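Local coordinates for ThiJ/PfpI family protein (Pseudomonas syringae pv. tomato, PDB 3EWN) that is of unknown function but belongs to the DJ-1/PfpI family of the class I glutamine amidotransferase-like clan, at residues R148-G153 with K235-L240; F210-G213 with A218-H221. One frame throughout, in Å; residues are numbered along the deposited sequence.

Contact 1. Residues R148-G153 with K235-L240; sequences RDALAG and KKADAL
Ala150 meets Ala237 and Asp238 where a 3-10 turn lies against the last turns of the C-terminal helix 231-240. The two backbones come very near each other: the CA atoms of Ala150 and Asp238 are 4.8 Å apart, a spacing consistent with the small alanine side chains at positions 150 and 237.

The apolar part is a single methyl pair. Ala150 CB points at the helix, Ala237 CB points back at it, and the two carbons stand 4.0 Å apart. Ala237 also touches Cys147.

The second kind of contact sets two oxygens, one carboxylate and one carbonyl, against carbon. Asp238 OD1 sits 3.4 Å from Ala150 CB and is almost as close to Ala150 CA. Its CG stands anti to the carbonyl carbon and beside the backbone N (chi1 -75°), which swings the carboxylate off the helix towards the 3-10 turn. Ala237 O lies 3.8 Å from the same methyl, Ala150 CB. The side chain of Asp149 leads away and touches Pro158; its OD2 is 7.0 Å from Asp238 OD1.

Neighbouring residues continue each segment into the rest of the chain. Leu151 packs on helix 126-132, while Lys236 forms a salt bridge with Asp95 and Leu240 rests on Leu98 of helix 95-100.

Neither a hydrogen bond nor a salt bridge joins the two segments, so close packing of small groups, with about 107 Å² buried, probably accounts for most of the contact.

Contact 2. Residues F210-G213 with A218-H221; sequences FNAG and APAH
The CA-CB bonds of Ala212 and Ala218 lie across each other at about 73°, in touch along their whole length. Their methyl carbons, Ala212 CB and Ala218 CB, are 3.7 Å apart, and the CA atoms of Ala212 and Ala218 are equally close at 3.7 Å. Pro219 extends this apolar patch with the edge of its ring: its CD reaches to 3.8 Å from Ala212 CB, so the Ala212 methyl bridges the alanine and the proline.

The polar backbone on this side is not paired across the segments. Asn211 O is 3.9 Å from Ala218 N, too far for a hydrogen bond, and instead accepts one from the hydroxyl of Thr217. Beyond the proline, His221 curls back: with CG placed between the backbone N and carbonyl carbon (chi1 50°), one face of the imidazole lies against Pro219 CB, which stands 3.3 Å above the ring plane and towards its rim.

A second subunit covers this loop. Gln199 of that subunit hydrogen-bonds both Phe210 O and Ala212 N, and its Glu196 packs on Ala212 and Pro219.

The geometry is that of a short loop folded back on itself just before a helix. Pro219 occupies the N-cap of helix 220-229, and the loop forms part of the subunit interface.

How the contacts relate
Both contacts involve the C-terminal pair of successive helices. Contact 2 sits at the start of helix 220-229, whereas contact 1 engages helix 231-240. Along the chain the segments run 148-153, 210-213, 218-221 and 235-240, so contact 2 falls wholly between the two halves of contact 1. Their centres are 25 Å apart and their nearest atoms about 10 Å, without touching. Contact 1 ties helix 231-240 to the loop between strands 140-141 and 157-158, the pair forming a small parallel sheet; contact 2 lies farther from the chain's centre. Helix 231-240 thus packs within its own chain, while the loop before helix 220-229 meets the second chain of the assembly.

Contact 1. Residues R148-G153 with K235-L240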
loop_
_atom_site.group_PDB
_atom_site.type_symbol
_atom_site.label_atom_id
_atom_site.label_comp_id
_atom_site.label_asym_id
_atom_site.label_seq_id
_atom_site.Cartn_x
_atom_site.Cartn_y
_atom_site.Cartn_z
ATOM N N ARG A 148 -11.928 14.545 9.938
ATOM C CA ARG A 148 -13.134 14.507 9.117
ATOM C C ARG A 148 -14.055 15.720 9.301
ATOM O O ARG A 148 -14.523 16.311 8.324
ATOM C CB ARG A 148 -13.912 13.219 9.407
ATOM C CG ARG A 148 -15.038 12.944 8.430
ATOM C CD ARG A 148 -15.721 11.614 8.727
ATOM N NE ARG A 148 -16.403 11.630 10.019
ATOM C CZ ARG A 148 -16.061 10.878 11.061
ATOM N NH1 ARG A 148 -15.040 10.035 10.977
ATOM N NH2 ARG A 148 -16.740 10.976 12.194
ATOM N N ASP A 149 -14.311 16.101 10.547
ATOM C CA ASP A 149 -15.199 17.230 10.798
ATOM C C ASP A 149 -14.678 18.566 10.292
ATOM O O ASP A 149 -15.463 19.475 10.025
ATOM C CB ASP A 149 -15.528 17.335 12.286
ATOM C CG ASP A 149 -16.431 16.217 12.755
ATOM O OD1 ASP A 149 -17.383 15.882 12.020
ATOM O OD2 ASP A 149 -16.198 15.681 13.854
ATOM N N ALA A 150 -13.362 18.691 10.153
ATOM C CA ALA A 150 -12.778 19.937 9.668
ATOM C C ALA A 150 -13.284 20.278 8.268
ATOM O O ALA A 150 -13.363 21.450 7.900
ATOM C CB ALA A 150 -11.246 19.832 9.659
ATOM N N LEU A 151 -13.639 19.250 7.499
ATOM C CA LEU A 151 -14.113 19.430 6.130
ATOM C C LEU A 151 -15.275 20.411 5.989
ATOM O O LEU A 151 -15.420 21.059 4.950
ATOM C CB LEU A 151 -14.513 18.078 5.528
ATOM C CG LEU A 151 -13.379 17.063 5.356
ATOM C CD1 LEU A 151 -13.954 15.730 4.889
ATOM C CD2 LEU A 151 -12.354 17.606 4.358
ATOM N N ALA A 152 -16.096 20.516 7.030
ATOM C CA ALA A 152 -17.242 21.425 7.020
ATOM C C ALA A 152 -16.802 22.863 6.754
ATOM O O ALA A 152 -17.549 23.658 6.179
ATOM C CB ALA A 152 -17.981 21.342 8.360
ATOM N N GLY A 153 -15.586 23.190 7.179
ATOM C CA GLY A 153 -15.069 24.531 6.982
ATOM C C GLY A 153 -14.831 24.871 5.525
ATOM O O GLY A 153 -14.752 26.044 5.163
ATOM N N LYS A 235 -6.511 19.800 15.708
ATOM C CA LYS A 235 -6.644 21.237 15.891
ATOM C C LYS A 235 -6.116 22.021 14.691
ATOM O O LYS A 235 -6.741 22.988 14.262
ATOM C CB LYS A 235 -5.938 21.683 17.178
ATOM C CG LYS A 235 -6.671 21.263 18.450
ATOM C CD LYS A 235 -6.041 21.856 19.708
ATOM C CE LYS A 235 -4.714 21.196 20.055
ATOM N NZ LYS A 235 -4.870 19.759 20.421
ATOM N N LYS A 236 -4.982 21.601 14.138
ATOM C CA LYS A 236 -4.409 22.289 12.979
ATOM C C LYS A 236 -5.293 22.133 11.749
ATOM O O LYS A 236 -5.354 23.029 10.903
ATOM C CB LYS A 236 -2.999 21.767 12.690
ATOM C CG LYS A 236 -1.978 22.211 13.729
ATOM C CD LYS A 236 -0.688 21.411 13.648
ATOM C CE LYS A 236 0.077 21.687 12.375
ATOM N NZ LYS A 236 1.440 21.089 12.443
ATOM N N ALA A 237 -5.970 20.990 11.644
ATOM C CA ALA A 237 -6.875 20.756 10.524
ATOM C C ALA A 237 -8.049 21.720 10.657
ATOM O O ALA A 237 -8.439 22.369 9.692
ATOM C CB ALA A 237 -7.372 19.316 10.534
ATOM N N ASP A 238 -8.615 21.813 11.858
ATOM C CA ASP A 238 -9.732 22.727 12.081
ATOM C C ASP A 238 -9.310 24.158 11.760
ATOM O O ASP A 238 -10.074 24.914 11.167
ATOM C CB ASP A 238 -10.223 22.657 13.531
ATOM C CG ASP A 238 -11.035 21.405 13.818
ATOM O OD1 ASP A 238 -11.629 20.842 12.872
ATOM O OD2 ASP A 238 -11.100 20.997 14.998
ATOM N N ALA A 239 -8.093 24.530 12.151
ATOM C CA ALA A 239 -7.596 25.878 11.890
ATOM C C ALA A 239 -7.476 26.115 10.388
ATOM O O ALA A 239 -7.834 27.180 9.882
ATOM C CB ALA A 239 -6.232 26.082 12.569
ATOM N N LEU A 240 -6.963 25.113 9.681
ATOM C CA LEU A 240 -6.797 25.192 8.235
ATOM C C LEU A 240 -8.148 25.422 7.561
ATOM O O LEU A 240 -8.249 26.157 6.580
ATOM C CB LEU A 240 -6.193 23.887 7.703
ATOM C CG LEU A 240 -6.068 23.759 6.183
ATOM C CD1 LEU A 240 -4.860 24.545 5.706
ATOM C CD2 LEU A 240 -5.923 22.292 5.797
#

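Contact 2. Residues F210-G213 with A218-H221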
loop_
_atom_site.group_PDB
_atom_site.type_symbol
_atom_site.label_atom_id
_atom_site.label_comp_id
_atom_site.label_asym_id
_atom_site.label_seq_id
_atom_site.Cartn_x
_atom_site.Cartn_y
_atom_site.Cartn_z
ATOM N N PHE A 210 -6.251 -8.401 14.493
ATOM C CA PHE A 210 -6.840 -7.740 15.648
ATOM C C PHE A 210 -8.097 -7.015 15.211
ATOM O O PHE A 210 -8.386 -6.934 14.016
ATOM C CB PHE A 210 -5.825 -6.781 16.275
ATOM C CG PHE A 210 -4.515 -7.440 16.597
ATOM C CD1 PHE A 210 -4.451 -8.472 17.527
ATOM C CD2 PHE A 210 -3.352 -7.070 15.929
ATOM C CE1 PHE A 210 -3.252 -9.128 17.779
ATOM C CE2 PHE A 210 -2.152 -7.719 16.173
ATOM C CZ PHE A 210 -2.098 -8.750 17.100
ATOM N N ASN A 211 -8.841 -6.483 16.174
ATOM C CA ASN A 211 -10.099 -5.825 15.864
ATOM C C ASN A 211 -10.193 -4.374 16.323
ATOM O O ASN A 211 -11.203 -3.968 16.891
ATOM C CB ASN A 211 -11.238 -6.642 16.480
ATOM C CG ASN A 211 -12.603 -6.169 16.036
ATOM O OD1 ASN A 211 -12.844 -5.958 14.846
ATOM N ND2 ASN A 211 -13.514 -6.010 16.992
ATOM N N ALA A 212 -9.154 -3.586 16.060
ATOM C CA ALA A 212 -9.152 -2.188 16.477
ATOM C C ALA A 212 -9.048 -1.225 15.302
ATOM O O ALA A 212 -8.500 -0.136 15.444
ATOM C CB ALA A 212 -8.004 -1.938 17.454
ATOM N N GLY A 213 -9.585 -1.621 14.152
ATOM C CA GLY A 213 -9.520 -0.776 12.971
ATOM C C GLY A 213 -10.549 0.337 12.876
ATOM O O GLY A 213 -10.479 1.162 11.966
ATOM N N ALA A 218 -12.362 -0.692 18.577
ATOM C CA ALA A 218 -11.067 -0.586 19.234
ATOM C C ALA A 218 -11.260 -0.469 20.741
ATOM O O ALA A 218 -12.265 0.076 21.203
ATOM C CB ALA A 218 -10.319 0.629 18.712
ATOM N N PRO A 219 -10.308 -0.996 21.527
ATOM C CA PRO A 219 -10.413 -0.919 22.989
ATOM C C PRO A 219 -10.521 0.547 23.384
ATOM O O PRO A 219 -9.884 1.399 22.771
ATOM C CB PRO A 219 -9.102 -1.540 23.463
ATOM C CG PRO A 219 -8.786 -2.532 22.376
ATOM C CD PRO A 219 -9.119 -1.765 21.119
ATOM N N ALA A 220 -11.323 0.846 24.399
ATOM C CA ALA A 220 -11.483 2.228 24.833
ATOM C C ALA A 220 -10.145 2.924 25.081
ATOM O O ALA A 220 -9.963 4.080 24.704
ATOM C CB ALA A 220 -12.350 2.286 26.093
ATOM N N HIS A 221 -9.202 2.228 25.708
ATOM C CA HIS A 221 -7.906 2.833 25.993
ATOM C C HIS A 221 -7.096 3.128 24.734
ATOM O O HIS A 221 -6.279 4.050 24.715
ATOM C CB HIS A 221 -7.109 1.957 26.973
ATOM C CG HIS A 221 -7.024 0.514 26.588
ATOM N ND1 HIS A 221 -5.967 -0.007 25.871
ATOM C CD2 HIS A 221 -7.846 -0.528 26.853
ATOM C CE1 HIS A 221 -6.143 -1.307 25.713
ATOM N NE2 HIS A 221 -7.276 -1.647 26.301
#